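Local coordinates for Thg1-like uncharacterized protein (PDB 4KGM) that probably adds nucleotides to the 5' end of tRNA, as a bacterial Thg1-like relative of the tRNA(His) guanylyltransferases that binds ATP and magnesium at a polymerase palm-like catalytic domain, at residues A141-F144 / I145-Q148; R230-V233 / E234-V237. All blocks are in the same frame, centred on the assembly; numbering follows the deposited sequence.

Both contacts are made between successive turns of one helix, but the helices differ in depth. Interaction 1 belongs to the long helix 140-160 and is largely buried against the central antiparallel sheet; interaction 2 covers the short helix 231-237 and R230 just before it, farther from the centre of the chain and partly open to solvent. Their centres are about 12 Å apart, and they touch: F144 CD2 packs on V233 CG1 at 3.6 Å, while the R230 guanidinium lies by A141, N142 and I145. Aromatic rings and an arginine chain dominate interaction 1, whereas interaction 2 combines a weak salt bridge, a bridging water and an amide-to-carbonyl bond with a single valine-valine contact between its segments.

Interaction 1 (A141-F144 / I145-Q148); sequences ANYF and IWRQ
A141 O accepts the amide of I145 at 2.9 Å, and W146, R147 and Q148 in turn donate from N to the carbonyls of N142, Y143 and F144, four i to i+4 bonds of a regular alpha-helix. The first runs almost straight, whereas the amide of R147 meets Y143 O in a more bent bond. Among the side chains, Y143 is met by both W146 and R147. Its CG stands anti to the backbone N (chi1 171°), which sends the ring outward from the helix, and the bent R147 chain folds back over it. The methylene CG of R147 sits over one ring face in a CH-pi contact, 4.0 Å from the centroid, and CD lies above the phenol end, 3.8 Å from Y143 OH. W146 approaches differently: its six-membered ring is turned obliquely to the phenol, planes 64° apart, and Y143 CD1 meets it at the edge, near its plane, 3.9 Å from CE3. The R147 guanidinium, its plane 24° from that of the Y143 ring, brings NH2 over the rim of one W146 face, 3.2 Å above the ring plane, while NH1 forms a salt bridge with E76; Y143 OH is held by S78 and R28, so both buried polar ends find partners on the sheet. On another side of the helix, I145 CG1 and CD1 lie against the carbonyl of A141. F144 faces strands 25-31 and 67-73, while W146 packs on M8 of a second subunit. This is a helix packed against the antiparallel sheet of the palm-like domain, with the R147 side chain about 7 Å from a bound magnesium ion of the nucleotide site.

Interaction 2 (R230-V233 / E234-V237); sequences REYV and EQFV
V233 CG1 and V237 CG2, 4.2 Å apart, form the compact side of this short helix. Backbone bonds tie the two segments together. R230 O receives E234 N at 2.9 Å in a nearly straight bond and also accepts V233 N, so one carbonyl holds two amides, while F236 N closes a tighter turn onto V233 O. At the margin beside helix 140-160, R230 NH2 and E234 OE2 make a weak salt bridge of 3.4 Å, their planes almost perpendicular, and a water accepts from R230 NE and donates weakly to E234 OE1. The solvent side, with E231 and Q235, is looser. E231 OE2 comes within 4.2 Å of E234 OE1, a proximity of like charges that R230, paired with E234, would partly offset. Q235 is exposed but held: its CG lies between the backbone N and the carbonyl carbon (chi1 58°), which swings the extended amide back until NE2 reaches Y232 O at 2.7 Å and 172°. The same chain lays its CG over one face of the F236 ring. Together these contacts give a short amphipathic helix, set by Y232 and F236 against strands 67-73 and 200-206.

Interaction 1 (A141-F144 / I145-Q148)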
loop_
_atom_site.group_PDB
_atom_site.type_symbol
_atom_site.label_atom_id
_atom_site.label_comp_id
_atom_site.label_asym_id
_atom_site.label_seq_id
_atom_site.Cartn_x
_atom_site.Cartn_y
_atom_site.Cartn_z
ATOM N N ALA A 141 -21.391 -9.290 8.392
ATOM C CA ALA A 141 -22.219 -9.477 9.576
ATOM C C ALA A 141 -21.327 -9.607 10.801
ATOM O O ALA A 141 -21.566 -8.967 11.824
ATOM C CB ALA A 141 -23.099 -10.705 9.425
ATOM N N ASN A 142 -20.287 -10.424 10.680
ATOM C CA ASN A 142 -19.319 -10.606 11.756
ATOM C C ASN A 142 -18.632 -9.306 12.179
ATOM O O ASN A 142 -18.178 -9.184 13.316
ATOM C CB ASN A 142 -18.275 -11.659 11.373
ATOM C CG ASN A 142 -18.832 -13.070 11.389
ATOM O OD1 ASN A 142 -18.906 -13.731 10.354
ATOM N ND2 ASN A 142 -19.220 -13.540 12.567
ATOM N N TYR A 143 -18.556 -8.337 11.270
ATOM C CA TYR A 143 -17.969 -7.043 11.605
ATOM C C TYR A 143 -18.847 -6.273 12.585
ATOM O O TYR A 143 -18.367 -5.777 13.605
ATOM C CB TYR A 143 -17.729 -6.186 10.357
ATOM C CG TYR A 143 -17.319 -4.769 10.703
ATOM C CD1 TYR A 143 -16.013 -4.475 11.068
ATOM C CD2 TYR A 143 -18.244 -3.732 10.688
ATOM C CE1 TYR A 143 -15.636 -3.189 11.399
ATOM C CE2 TYR A 143 -17.876 -2.444 11.020
ATOM C CZ TYR A 143 -16.572 -2.179 11.374
ATOM O OH TYR A 143 -16.201 -0.895 11.702
ATOM N N PHE A 144 -20.130 -6.160 12.259
ATOM C CA PHE A 144 -21.070 -5.436 13.103
ATOM C C PHE A 144 -21.338 -6.180 14.410
ATOM O O PHE A 144 -21.563 -5.560 15.450
ATOM C CB PHE A 144 -22.371 -5.163 12.346
ATOM C CG PHE A 144 -22.194 -4.268 11.151
ATOM C CD1 PHE A 144 -22.065 -2.897 11.310
ATOM C CD2 PHE A 144 -22.150 -4.798 9.871
ATOM C CE1 PHE A 144 -21.898 -2.069 10.213
ATOM C CE2 PHE A 144 -21.984 -3.976 8.770
ATOM C CZ PHE A 144 -21.859 -2.610 8.940
ATOM N N ILE A 145 -21.310 -7.510 14.351
ATOM C CA ILE A 145 -21.394 -8.331 15.554
ATOM C C ILE A 145 -20.214 -8.010 16.464
ATOM O O ILE A 145 -20.358 -7.912 17.683
ATOM C CB ILE A 145 -21.386 -9.835 15.215
ATOM C CG1 ILE A 145 -22.674 -10.226 14.491
ATOM C CG2 ILE A 145 -21.230 -10.673 16.477
ATOM C CD1 ILE A 145 -22.669 -11.640 13.953
ATOM N N TRP A 146 -19.047 -7.832 15.854
ATOM C CA TRP A 146 -17.840 -7.470 16.584
ATOM C C TRP A 146 -17.975 -6.074 17.178
ATOM O O TRP A 146 -17.463 -5.797 18.262
ATOM C CB TRP A 146 -16.629 -7.542 15.655
ATOM C CG TRP A 146 -15.344 -7.077 16.263
ATOM C CD1 TRP A 146 -14.789 -7.500 17.434
ATOM C CD2 TRP A 146 -14.431 -6.123 15.708
ATOM N NE1 TRP A 146 -13.595 -6.857 17.653
ATOM C CE2 TRP A 146 -13.352 -6.007 16.606
ATOM C CE3 TRP A 146 -14.425 -5.351 14.541
ATOM C CZ2 TRP A 146 -12.276 -5.149 16.376
ATOM C CZ3 TRP A 146 -13.355 -4.499 14.314
ATOM C CH2 TRP A 146 -12.296 -4.406 15.228
ATOM N N ARG A 147 -18.678 -5.201 16.465
ATOM C CA ARG A 147 -18.881 -3.829 16.917
ATOM C C ARG A 147 -19.928 -3.740 18.023
ATOM O O ARG A 147 -19.805 -2.925 18.938
ATOM C CB ARG A 147 -19.269 -2.930 15.743
ATOM C CG ARG A 147 -18.150 -2.695 14.736
ATOM C CD ARG A 147 -17.082 -1.768 15.293
ATOM N NE ARG A 147 -16.009 -2.484 15.975
ATOM C CZ ARG A 147 -15.106 -1.904 16.760
ATOM N NH1 ARG A 147 -15.154 -0.597 16.974
ATOM N NH2 ARG A 147 -14.160 -2.631 17.337
ATOM N N GLN A 148 -20.959 -4.578 17.936
ATOM C CA GLN A 148 -21.987 -4.631 18.969
ATOM C C GLN A 148 -21.446 -5.230 20.265
ATOM O O GLN A 148 -21.850 -4.832 21.356
ATOM C CB GLN A 148 -23.204 -5.426 18.492
ATOM C CG GLN A 148 -24.188 -4.623 17.657
ATOM C CD GLN A 148 -25.471 -5.384 17.385
ATOM O OE1 GLN A 148 -25.516 -6.610 17.501
ATOM N NE2 GLN A 148 -26.525 -4.659 17.026
#

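Interaction 2 (R230-V233 / E234-V237)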
loop_
_atom_site.group_PDB
_atom_site.type_symbol
_atom_site.label_atom_id
_atom_site.label_comp_id
_atom_site.label_asym_id
_atom_site.label_seq_id
_atom_site.Cartn_x
_atom_site.Cartn_y
_atom_site.Cartn_z
ATOM N N ARG A 230 -28.632 -12.217 11.570
ATOM C CA ARG A 230 -27.568 -11.871 10.635
ATOM C C ARG A 230 -28.087 -11.322 9.308
ATOM O O ARG A 230 -27.389 -10.569 8.626
ATOM C CB ARG A 230 -26.662 -13.080 10.396
ATOM C CG ARG A 230 -25.898 -13.523 11.636
ATOM C CD ARG A 230 -25.235 -14.871 11.426
ATOM N NE ARG A 230 -24.331 -14.856 10.283
ATOM C CZ ARG A 230 -23.031 -14.593 10.362
ATOM N NH1 ARG A 230 -22.480 -14.324 11.539
ATOM N NH2 ARG A 230 -22.283 -14.601 9.266
ATOM N N GLU A 231 -29.313 -11.690 8.947
ATOM C CA GLU A 231 -29.916 -11.225 7.700
ATOM C C GLU A 231 -30.182 -9.718 7.742
ATOM O O GLU A 231 -30.325 -9.075 6.703
ATOM C CB GLU A 231 -31.201 -12.007 7.397
ATOM C CG GLU A 231 -31.923 -11.606 6.107
ATOM C CD GLU A 231 -31.086 -11.824 4.854
ATOM O OE1 GLU A 231 -31.358 -11.151 3.837
ATOM O OE2 GLU A 231 -30.165 -12.669 4.879
ATOM N N TYR A 232 -30.233 -9.164 8.949
ATOM C CA TYR A 232 -30.401 -7.726 9.136
ATOM C C TYR A 232 -29.280 -6.955 8.445
ATOM O O TYR A 232 -29.493 -5.858 7.926
ATOM C CB TYR A 232 -30.432 -7.387 10.627
ATOM C CG TYR A 232 -30.646 -5.920 10.930
ATOM C CD1 TYR A 232 -31.922 -5.370 10.929
ATOM C CD2 TYR A 232 -29.575 -5.088 11.229
ATOM C CE1 TYR A 232 -32.123 -4.033 11.210
ATOM C CE2 TYR A 232 -29.767 -3.749 11.512
ATOM C CZ TYR A 232 -31.043 -3.228 11.503
ATOM O OH TYR A 232 -31.243 -1.896 11.782
ATOM N N VAL A 233 -28.085 -7.539 8.440
ATOM C CA VAL A 233 -26.942 -6.950 7.754
ATOM C C VAL A 233 -26.759 -7.569 6.369
ATOM O O VAL A 233 -26.564 -6.861 5.381
ATOM C CB VAL A 233 -25.643 -7.132 8.567
ATOM C CG1 VAL A 233 -24.438 -6.674 7.759
ATOM C CG2 VAL A 233 -25.730 -6.376 9.884
ATOM N N GLU A 234 -26.846 -8.894 6.305
ATOM C CA GLU A 234 -26.584 -9.634 5.072
ATOM C C GLU A 234 -27.553 -9.314 3.935
ATOM O O GLU A 234 -27.291 -9.653 2.780
ATOM C CB GLU A 234 -26.555 -11.142 5.344
ATOM C CG GLU A 234 -25.376 -11.577 6.202
ATOM C CD GLU A 234 -25.259 -13.082 6.324
ATOM O OE1 GLU A 234 -26.268 -13.777 6.079
ATOM O OE2 GLU A 234 -24.159 -13.568 6.662
ATOM N N GLN A 235 -28.662 -8.656 4.260
ATOM C CA GLN A 235 -29.625 -8.231 3.248
ATOM C C GLN A 235 -29.013 -7.198 2.309
ATOM O O GLN A 235 -29.477 -7.017 1.182
ATOM C CB GLN A 235 -30.876 -7.646 3.908
ATOM C CG GLN A 235 -30.595 -6.467 4.825
ATOM C CD GLN A 235 -31.859 -5.838 5.378
ATOM O OE1 GLN A 235 -32.873 -5.740 4.687
ATOM N NE2 GLN A 235 -31.804 -5.408 6.634
ATOM N N PHE A 236 -27.976 -6.515 2.782
ATOM C CA PHE A 236 -27.299 -5.500 1.987
ATOM C C PHE A 236 -26.015 -6.059 1.380
ATOM O O PHE A 236 -25.426 -5.453 0.486
ATOM C CB PHE A 236 -26.972 -4.275 2.846
ATOM C CG PHE A 236 -28.162 -3.683 3.550
ATOM C CD1 PHE A 236 -29.147 -3.020 2.837
ATOM C CD2 PHE A 236 -28.286 -3.773 4.927
ATOM C CE1 PHE A 236 -30.240 -2.470 3.482
ATOM C CE2 PHE A 236 -29.376 -3.223 5.579
ATOM C CZ PHE A 236 -30.353 -2.573 4.856
ATOM N N VAL A 237 -25.591 -7.217 1.874
ATOM C CA VAL A 237 -24.332 -7.826 1.459
ATOM C C VAL A 237 -24.491 -8.678 0.202
ATOM O O VAL A 237 -23.699 -8.573 -0.735
ATOM C CB VAL A 237 -23.740 -8.690 2.583
ATOM C CG1 VAL A 237 -22.417 -9.295 2.150
ATOM C CG2 VAL A 237 -23.565 -7.859 3.842
HETATM O O HOH W 1 -25.403 -15.806 7.655
#